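Local structure of uncharacterized protein MTH_862 (Methanothermobacter thermautotrophicus, 2R47) at residues Q43-Y47 and G74-G78; L90-S95 and M128-W134; G118-G122 and L138-C142. The protein is of unknown function but belongs to a family of uncharacterised archaeal proteins (DUF2124) and pairs with a second copy of itself. All coordinates share one frame; numbering follows the deposited sequence. Where two conformers were deposited one is given.

In the fold
After strand 4-10 and helix 11-22 the chain lays down strand 28-33 and helix 40-48. Contact 1 closes the first loop, bringing strand 74-78 back to that helix after strands 53-58 and 66-71. It is complete before the other two open. Contact 2 opens at the end of strand 88-91, and contact 3 opens on strand 118-125. Contact 2 then closes at residues 128-134, and contact 3 closes at residues 138-142, so these two cross. They also touch, because strands 88-91 and 118-125 are neighbours in the same mixed sheet. Contact 1 lies at the 74-78 edge of this sheet, on the opposite side of the chain's centre. Contacts 1 and 3 both touch the second subunit.

Contact 1 (Q43-Y47 and G74-G78); sequences QLFAY and GVELG
Val75 packs against Gln43, Ala46 and Tyr47, where helix 40-48 lies against strand 74-78, at one edge of the mixed beta sheet of this alpha/beta fold. The axes of the two short segments come within 8.2 Å and are turned 122° from each other. Val75 points at the helix and buries more surface in this contact than any other residue. Val75 CB lies 3.9 Å from Gln43 O. From there the two methyl groups part. CG1 stands opposite the backbone N of its own residue (chi1 177°) and is directed at Gln43 and Ala46. Val75 CG1 lies 4.2 Å from Gln43 CG and 4.4 Å from Ala46 CB. CG2 takes the other branch, towards Tyr47. Val75 CG2 is 3.7 Å from Gln43 O. That oxygen also accepts the helical bond from Tyr47 N. Val75 CG2 is 3.8 Å from Tyr47 CB. At the edge of the ring, and in its plane, Val75 CG2 is 3.9 Å from Tyr47 CD1. The methyl therefore borders the ring and does not cover a face.

Around this apolar patch, Leu68 of the neighbouring strand 66-71 touches Gln43, Ala46 and Val75. The second subunit is close by: Leu44 packs on Val37 of that chain and Tyr47 on its Gly36.

The polar link across the contact comes from Gln43. Its chain is extended beyond CG and carries the amide past the valine to the strand backbone. The same amide makes a weak bond to Gln43 OE1 of the second subunit, so it is shared between the strand and the dimer interface. Within the chain its reach is long and bent: Gln43 NE2 is 3.3 Å from Val75 O, with an N-H...O angle of 128°, a weak hydrogen bond.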
loop_
_atom_site.group_PDB
_atom_site.type_symbol
_atom_site.label_atom_id
_atom_site.label_comp_id
_atom_site.label_asym_id
_atom_site.label_seq_id
_atom_site.Cartn_x
_atom_site.Cartn_y
_atom_site.Cartn_z
ATOM N N GLN A 43 5.037 0.775 -4.247
ATOM C CA GLN A 43 4.354 1.788 -5.097
ATOM C C GLN A 43 4.012 3.032 -4.283
ATOM O O GLN A 43 4.124 4.166 -4.773
ATOM C CB GLN A 43 3.077 1.180 -5.725
ATOM C CG GLN A 43 3.505 0.186 -6.818
ATOM C CD GLN A 43 2.418 -0.798 -7.254
ATOM O OE1 GLN A 43 1.935 -1.608 -6.497
ATOM N NE2 GLN A 43 2.120 -0.775 -8.513
ATOM N N LEU A 44 3.626 2.825 -3.034
ATOM C CA LEU A 44 3.255 3.936 -2.145
ATOM C C LEU A 44 4.440 4.827 -1.864
ATOM O O LEU A 44 4.365 6.066 -1.985
ATOM C CB LEU A 44 2.650 3.420 -0.829
ATOM C CG LEU A 44 2.285 4.541 0.168
ATOM C CD1 LEU A 44 1.181 5.452 -0.399
ATOM C CD2 LEU A 44 1.881 3.937 1.480
ATOM N N PHE A 45 5.555 4.218 -1.503
ATOM C CA PHE A 45 6.723 5.031 -1.140
ATOM C C PHE A 45 7.438 5.621 -2.357
ATOM O O PHE A 45 7.977 6.741 -2.286
ATOM C CB PHE A 45 7.647 4.253 -0.187
ATOM C CG PHE A 45 7.074 4.176 1.201
ATOM C CD1 PHE A 45 7.345 5.187 2.120
ATOM C CD2 PHE A 45 6.150 3.189 1.548
ATOM C CE1 PHE A 45 6.798 5.157 3.420
ATOM C CE2 PHE A 45 5.572 3.168 2.818
ATOM C CZ PHE A 45 5.883 4.175 3.755
ATOM N N ALA A 46 7.428 4.900 -3.471
ATOM C CA ALA A 46 7.864 5.470 -4.769
ATOM C C ALA A 46 7.073 6.707 -5.160
ATOM O O ALA A 46 7.654 7.725 -5.597
ATOM C CB ALA A 46 7.775 4.409 -5.889
ATOM N N TYR A 47 5.756 6.657 -4.994
ATOM C CA TYR A 47 4.912 7.821 -5.179
ATOM C C TYR A 47 5.382 9.012 -4.347
ATOM O O TYR A 47 5.413 10.128 -4.841
ATOM C CB TYR A 47 3.419 7.547 -4.850
ATOM C CG TYR A 47 2.541 8.714 -5.337
ATOM C CD1 TYR A 47 2.348 8.927 -6.710
ATOM C CD2 TYR A 47 1.952 9.611 -4.427
ATOM C CE1 TYR A 47 1.564 9.989 -7.182
ATOM C CE2 TYR A 47 1.141 10.696 -4.894
ATOM C CZ TYR A 47 0.985 10.872 -6.274
ATOM O OH TYR A 47 0.222 11.941 -6.793
ATOM N N GLY A 74 -1.508 6.470 -10.916
ATOM C CA GLY A 74 -0.606 6.357 -9.790
ATOM C C GLY A 74 0.681 5.771 -10.333
ATOM O O GLY A 74 1.042 6.012 -11.492
ATOM N N VAL A 75 1.379 5.017 -9.501
ATOM C CA VAL A 75 2.618 4.377 -9.886
ATOM C C VAL A 75 2.312 3.001 -10.427
ATOM O O VAL A 75 1.606 2.221 -9.758
ATOM C CB VAL A 75 3.563 4.264 -8.665
ATOM C CG1 VAL A 75 4.847 3.534 -9.041
ATOM C CG2 VAL A 75 3.876 5.660 -8.157
ATOM N N GLU A 76 2.790 2.726 -11.638
ATOM C CA GLU A 76 2.625 1.430 -12.249
ATOM C C GLU A 76 3.994 0.887 -12.642
ATOM O O GLU A 76 4.949 1.642 -12.794
ATOM C CB GLU A 76 1.718 1.502 -13.498
ATOM C CG GLU A 76 0.308 2.090 -13.203
ATOM C CD GLU A 76 -0.606 2.012 -14.403
ATOM O OE1 GLU A 76 -0.833 0.887 -14.901
ATOM O OE2 GLU A 76 -1.140 3.055 -14.831
ATOM N N LEU A 77 4.056 -0.425 -12.845
ATOM C CA LEU A 77 5.287 -1.077 -13.278
ATOM C C LEU A 77 5.514 -0.872 -14.762
ATOM O O LEU A 77 4.587 -0.978 -15.554
ATOM C CB LEU A 77 5.258 -2.549 -12.892
ATOM C CG LEU A 77 5.299 -2.861 -11.395
ATOM C CD1 LEU A 77 4.972 -4.329 -11.165
ATOM C CD2 LEU A 77 6.676 -2.559 -10.842
ATOM N N GLY A 78 6.747 -0.519 -15.120
ATOM C CA GLY A 78 7.107 -0.171 -16.479
ATOM C C GLY A 78 8.034 -1.229 -17.075
ATOM O O GLY A 78 7.882 -2.418 -16.794
#

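Contact 2 (L90-S95 and M128-W134)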
loop_
_atom_site.group_PDB
_atom_site.type_symbol
_atom_site.label_atom_id
_atom_site.label_comp_id
_atom_site.label_asym_id
_atom_site.label_seq_id
_atom_site.Cartn_x
_atom_site.Cartn_y
_atom_site.Cartn_z
ATOM N N LEU A 90 14.858 -2.678 1.388
ATOM C CA LEU A 90 14.309 -4.029 1.567
ATOM C C LEU A 90 12.953 -3.894 2.265
ATOM O O LEU A 90 12.842 -3.200 3.300
ATOM C CB LEU A 90 15.240 -4.881 2.445
ATOM C CG LEU A 90 16.691 -4.977 1.919
ATOM C CD1 LEU A 90 17.533 -5.933 2.912
ATOM C CD2 LEU A 90 16.719 -5.419 0.454
ATOM N N LEU A 91 11.953 -4.590 1.735
ATOM C CA LEU A 91 10.606 -4.604 2.307
ATOM C C LEU A 91 10.445 -5.782 3.245
ATOM O O LEU A 91 11.085 -6.846 3.054
ATOM C CB LEU A 91 9.545 -4.561 1.168
ATOM C CG LEU A 91 9.745 -3.282 0.313
ATOM C CD1 LEU A 91 8.797 -3.324 -0.912
ATOM C CD2 LEU A 91 9.474 -1.982 1.085
ATOM N N GLY A 92 9.626 -5.596 4.297
ATOM C CA GLY A 92 9.536 -6.583 5.352
ATOM C C GLY A 92 9.207 -8.026 4.958
ATOM O O GLY A 92 9.673 -8.973 5.615
ATOM N N GLY A 93 8.391 -8.193 3.926
ATOM C CA GLY A 93 8.003 -9.514 3.432
ATOM C C GLY A 93 9.197 -10.380 3.097
ATOM O O GLY A 93 9.108 -11.612 3.190
ATOM N N LEU A 94 10.330 -9.771 2.716
ATOM C CA LEU A 94 11.529 -10.587 2.389
ATOM C C LEU A 94 12.005 -11.433 3.569
ATOM O O LEU A 94 12.703 -12.457 3.375
ATOM C CB LEU A 94 12.694 -9.724 1.951
ATOM C CG LEU A 94 12.547 -8.977 0.619
ATOM C CD1 LEU A 94 13.811 -8.155 0.305
ATOM C CD2 LEU A 94 12.285 -9.975 -0.476
ATOM N N SER A 95 11.678 -10.969 4.768
ATOM C CA SER A 95 12.180 -11.634 6.002
ATOM C C SER A 95 11.227 -12.730 6.462
ATOM O O SER A 95 11.497 -13.419 7.460
ATOM C CB SER A 95 12.424 -10.631 7.145
ATOM O OG SER A 95 11.234 -10.048 7.613
ATOM N N MET A 128 9.226 -6.280 11.716
ATOM C CA MET A 128 9.522 -7.550 11.063
ATOM C C MET A 128 11.013 -7.807 10.993
ATOM O O MET A 128 11.454 -8.937 11.244
ATOM C CB MET A 128 8.927 -7.563 9.638
ATOM C CG MET A 128 8.728 -8.944 9.049
ATOM S SD MET A 128 7.443 -9.908 9.900
ATOM C CE MET A 128 6.023 -8.804 9.732
ATOM N N PHE A 129 11.805 -6.814 10.596
ATOM C CA PHE A 129 13.221 -7.092 10.429
ATOM C C PHE A 129 13.945 -7.436 11.742
ATOM O O PHE A 129 14.766 -8.364 11.785
ATOM C CB PHE A 129 13.934 -5.947 9.749
ATOM C CG PHE A 129 13.609 -5.825 8.292
ATOM C CD1 PHE A 129 13.755 -6.918 7.461
ATOM C CD2 PHE A 129 13.187 -4.618 7.768
ATOM C CE1 PHE A 129 13.478 -6.805 6.057
ATOM C CE2 PHE A 129 12.912 -4.493 6.392
ATOM C CZ PHE A 129 13.043 -5.598 5.567
ATOM N N ALA A 130 13.708 -6.646 12.778
ATOM C CA ALA A 130 14.294 -6.928 14.099
ATOM C C ALA A 130 13.916 -8.363 14.553
ATOM O O ALA A 130 14.761 -9.141 15.025
ATOM C CB ALA A 130 13.772 -5.936 15.095
ATOM N N ARG A 131 12.643 -8.682 14.397
ATOM C CA ARG A 131 12.093 -9.978 14.857
ATOM C C ARG A 131 12.710 -11.174 14.128
ATOM O O ARG A 131 12.927 -12.235 14.713
ATOM C CB ARG A 131 10.571 -9.957 14.775
ATOM C CG ARG A 131 9.983 -8.945 15.762
ATOM C CD ARG A 131 8.528 -8.681 15.519
ATOM N NE ARG A 131 7.734 -9.899 15.549
ATOM C CZ ARG A 131 6.698 -10.128 14.750
ATOM N NH1 ARG A 131 6.349 -9.215 13.823
ATOM N NH2 ARG A 131 6.044 -11.284 14.859
ATOM N N ALA A 132 13.063 -10.973 12.859
ATOM C CA ALA A 132 13.663 -12.015 12.048
ATOM C C ALA A 132 15.175 -12.216 12.319
ATOM O O ALA A 132 15.806 -13.141 11.798
ATOM C CB ALA A 132 13.412 -11.687 10.574
ATOM N N GLY A 133 15.750 -11.350 13.142
ATOM C CA GLY A 133 17.190 -11.365 13.420
ATOM C C GLY A 133 18.007 -10.526 12.438
ATOM O O GLY A 133 19.253 -10.516 12.499
ATOM N N TRP A 134 17.325 -9.793 11.537
ATOM C CA TRP A 134 18.023 -9.190 10.398
ATOM C C TRP A 134 18.894 -7.999 10.766
ATOM O O TRP A 134 19.770 -7.624 9.975
ATOM C CB TRP A 134 17.092 -8.878 9.204
ATOM C CG TRP A 134 16.734 -10.078 8.369
ATOM C CD1 TRP A 134 16.740 -11.389 8.768
ATOM C CD2 TRP A 134 16.326 -10.086 6.998
ATOM N NE1 TRP A 134 16.352 -12.198 7.754
ATOM C CE2 TRP A 134 16.088 -11.432 6.646
ATOM C CE3 TRP A 134 16.118 -9.088 6.038
ATOM C CZ2 TRP A 134 15.641 -11.812 5.373
ATOM C CZ3 TRP A 134 15.704 -9.472 4.747
ATOM C CH2 TRP A 134 15.460 -10.810 4.442
#
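Ser95 lies on one face of the Trp134 indole in a CH-pi contact. Ser95 CB is 3.8 Å from the centroid of the six-membered ring of Trp134, only 10° off the ring normal. Ser95 CA covers the same ring nearer CZ2.

The side-chain hydrogen bond stays within the 3-10 turn. Ser95 OG is placed between its own N and carbonyl carbon (chi1 67°). This turns the hydroxyl back to donate to Gly92 O, at 2.8 Å from Ser95 OG. Gly92 O also accepts from Ser95 N. Two donors from Ser95 thus grip it, and the bond from OG holds the hydroxyl in this rotamer. No hydrogen bond crosses between the two segments.

The remaining contacts are van der Waals. Ser95 OG lies 3.1 Å from Met128 CG, a close approach, and Ser95 CB meets Ala132 CB at 3.7 Å. The Phe129 ring points its far end at the strand backbone. Phe129 CZ is 3.3 Å from Leu90 O, which lies at the ring edge near its plane, and 3.9 Å from Leu90 CB. Leu94 CB packs on Trp134 CH2 at 3.9 Å. Gly92 suits this fit, since a CB there would lie 3.6 Å from Met128 CB.

A Schellman motif at Gly133 ends the turn of helix 128-131 and leads into helix 134-137. Trp134 also rests on Ile103 and Val106 of helix 103-113. Phe129 meets Phe140 and touches Cys124 of strand 118-125, which lies beside strand 88-91 in the sheet.

Contact 3 (G118-G122 and L138-C142)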
loop_
_atom_site.group_PDB
_atom_site.type_symbol
_atom_site.label_atom_id
_atom_site.label_comp_id
_atom_site.label_asym_id
_atom_site.label_seq_id
_atom_site.Cartn_x
_atom_site.Cartn_y
_atom_site.Cartn_z
ATOM N N GLY A 118 26.493 3.090 -1.421
ATOM C CA GLY A 118 25.061 3.416 -1.345
ATOM C C GLY A 118 24.481 3.062 0.027
ATOM O O GLY A 118 25.184 2.534 0.879
ATOM N N GLU A 119 23.214 3.397 0.268
ATOM C CA GLU A 119 22.596 3.196 1.573
ATOM C C GLU A 119 21.692 1.967 1.518
ATOM O O GLU A 119 20.953 1.806 0.538
ATOM C CB GLU A 119 21.770 4.434 1.914
ATOM C CG GLU A 119 20.806 4.308 3.080
ATOM C CD GLU A 119 20.238 5.648 3.518
ATOM O OE1 GLU A 119 20.989 6.644 3.506
ATOM O OE2 GLU A 119 19.049 5.716 3.884
ATOM N N LEU A 120 21.738 1.139 2.566
ATOM C CA LEU A 120 20.836 0.025 2.681
ATOM C C LEU A 120 19.754 0.430 3.688
ATOM O O LEU A 120 20.056 0.797 4.833
ATOM C CB LEU A 120 21.569 -1.220 3.168
ATOM C CG LEU A 120 20.702 -2.468 3.323
ATOM C CD1 LEU A 120 20.125 -2.827 1.883
ATOM C CD2 LEU A 120 21.480 -3.627 4.064
ATOM N N MET A 121 18.497 0.305 3.277
ATOM C CA MET A 121 17.379 0.605 4.149
ATOM C C MET A 121 16.380 -0.542 4.242
ATOM O O MET A 121 16.315 -1.393 3.360
ATOM C CB MET A 121 16.638 1.845 3.632
ATOM C CG MET A 121 17.437 3.114 3.807
ATOM S SD MET A 121 16.500 4.604 3.386
ATOM C CE MET A 121 14.827 4.182 3.988
ATOM N N GLY A 122 15.618 -0.539 5.327
ATOM C CA GLY A 122 14.458 -1.390 5.445
ATOM C C GLY A 122 13.199 -0.617 5.756
ATOM O O GLY A 122 13.187 0.329 6.569
ATOM N N LEU A 138 22.328 -8.273 8.742
ATOM C CA LEU A 138 22.553 -7.231 7.692
ATOM C C LEU A 138 23.019 -5.919 8.335
ATOM O O LEU A 138 22.743 -5.679 9.483
ATOM C CB LEU A 138 21.265 -6.946 6.914
ATOM C CG LEU A 138 20.591 -8.066 6.139
ATOM C CD1 LEU A 138 19.330 -7.605 5.418
ATOM C CD2 LEU A 138 21.593 -8.660 5.137
ATOM N N ASP A 139 23.715 -5.067 7.597
ATOM C CA ASP A 139 24.145 -3.774 8.115
ATOM C C ASP A 139 23.208 -2.688 7.552
ATOM O O ASP A 139 23.546 -2.028 6.542
ATOM C CB ASP A 139 25.603 -3.518 7.701
ATOM C CG ASP A 139 26.131 -2.165 8.170
ATOM O OD1 ASP A 139 25.613 -1.609 9.142
ATOM O OD2 ASP A 139 27.088 -1.653 7.558
ATOM N N PHE A 140 22.025 -2.540 8.149
ATOM C CA PHE A 140 21.102 -1.466 7.709
ATOM C C PHE A 140 21.653 -0.081 8.075
ATOM O O PHE A 140 22.107 0.129 9.216
ATOM C CB PHE A 140 19.717 -1.618 8.366
ATOM C CG PHE A 140 18.885 -2.694 7.789
ATOM C CD1 PHE A 140 18.280 -2.535 6.543
ATOM C CD2 PHE A 140 18.610 -3.850 8.544
ATOM C CE1 PHE A 140 17.440 -3.553 6.004
ATOM C CE2 PHE A 140 17.787 -4.855 8.036
ATOM C CZ PHE A 140 17.199 -4.715 6.757
ATOM N N ASP A 141 21.572 0.864 7.130
ATOM C CA ASP A 141 21.821 2.255 7.469
ATOM C C ASP A 141 20.631 2.939 8.111
ATOM O O ASP A 141 20.791 3.809 8.955
ATOM C CB ASP A 141 22.294 3.049 6.240
ATOM C CG ASP A 141 23.611 2.517 5.699
ATOM O OD1 ASP A 141 24.625 2.593 6.418
ATOM O OD2 ASP A 141 23.628 1.981 4.580
ATOM N N CYS A 142 19.409 2.550 7.722
ATOM C CA CYS A 142 18.231 3.199 8.291
ATOM C C CYS A 142 17.086 2.204 8.162
ATOM O O CYS A 142 16.977 1.552 7.132
ATOM C CB CYS A 142 17.883 4.518 7.517
ATOM S SG CYS A 142 16.262 5.299 7.924
#
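Asp141 reaches Leu120 because its CG sits beside its own backbone N (chi1 -62°), which swings the carboxylate across to strand 118-125. There Asp141 OD2 accepts from Leu120 N at 2.9 Å. The bond is nearly straight (168°) and uses the anti lone pair of OD2. Both backbone polar atoms of Leu120 are engaged, for Leu120 O receives Asp141 N at 2.8 Å, in the carbonyl plane. Cys142 N makes a weak third bond to Leu120 O. Gly122 N then donates to Cys142 O at 3.1 Å, which completes a parallel beta bridge between Met121 and Cys142. Replacing Asp141 by an alanine would probably leave Leu120 N without its acceptor and the loop less firmly tied to the strand.

The apolar side chains meet beside these bonds. Leu120 CG is 4.0 Å from Phe140 CD1, and the two side chains cross at a slant. Phe140 CD1 also lies 3.5 Å from Gly122 N. A CB on Gly122 would come very close to this ring. Met121 CG meets Cys142 CB at 4.0 Å on the face that Phe19 and Ala22 of helix 11-22 cover.

The loop follows helix 134-137 and leads into strand 142-154, completing a beta-alpha-beta crossover from strand 118-125. Against helix 103-113, Leu120 packs on Val110, and Leu138 on Ile103 and Val106. Cys142 pairs antiparallel with a strand of the second subunit, so the sheet continues into that chain.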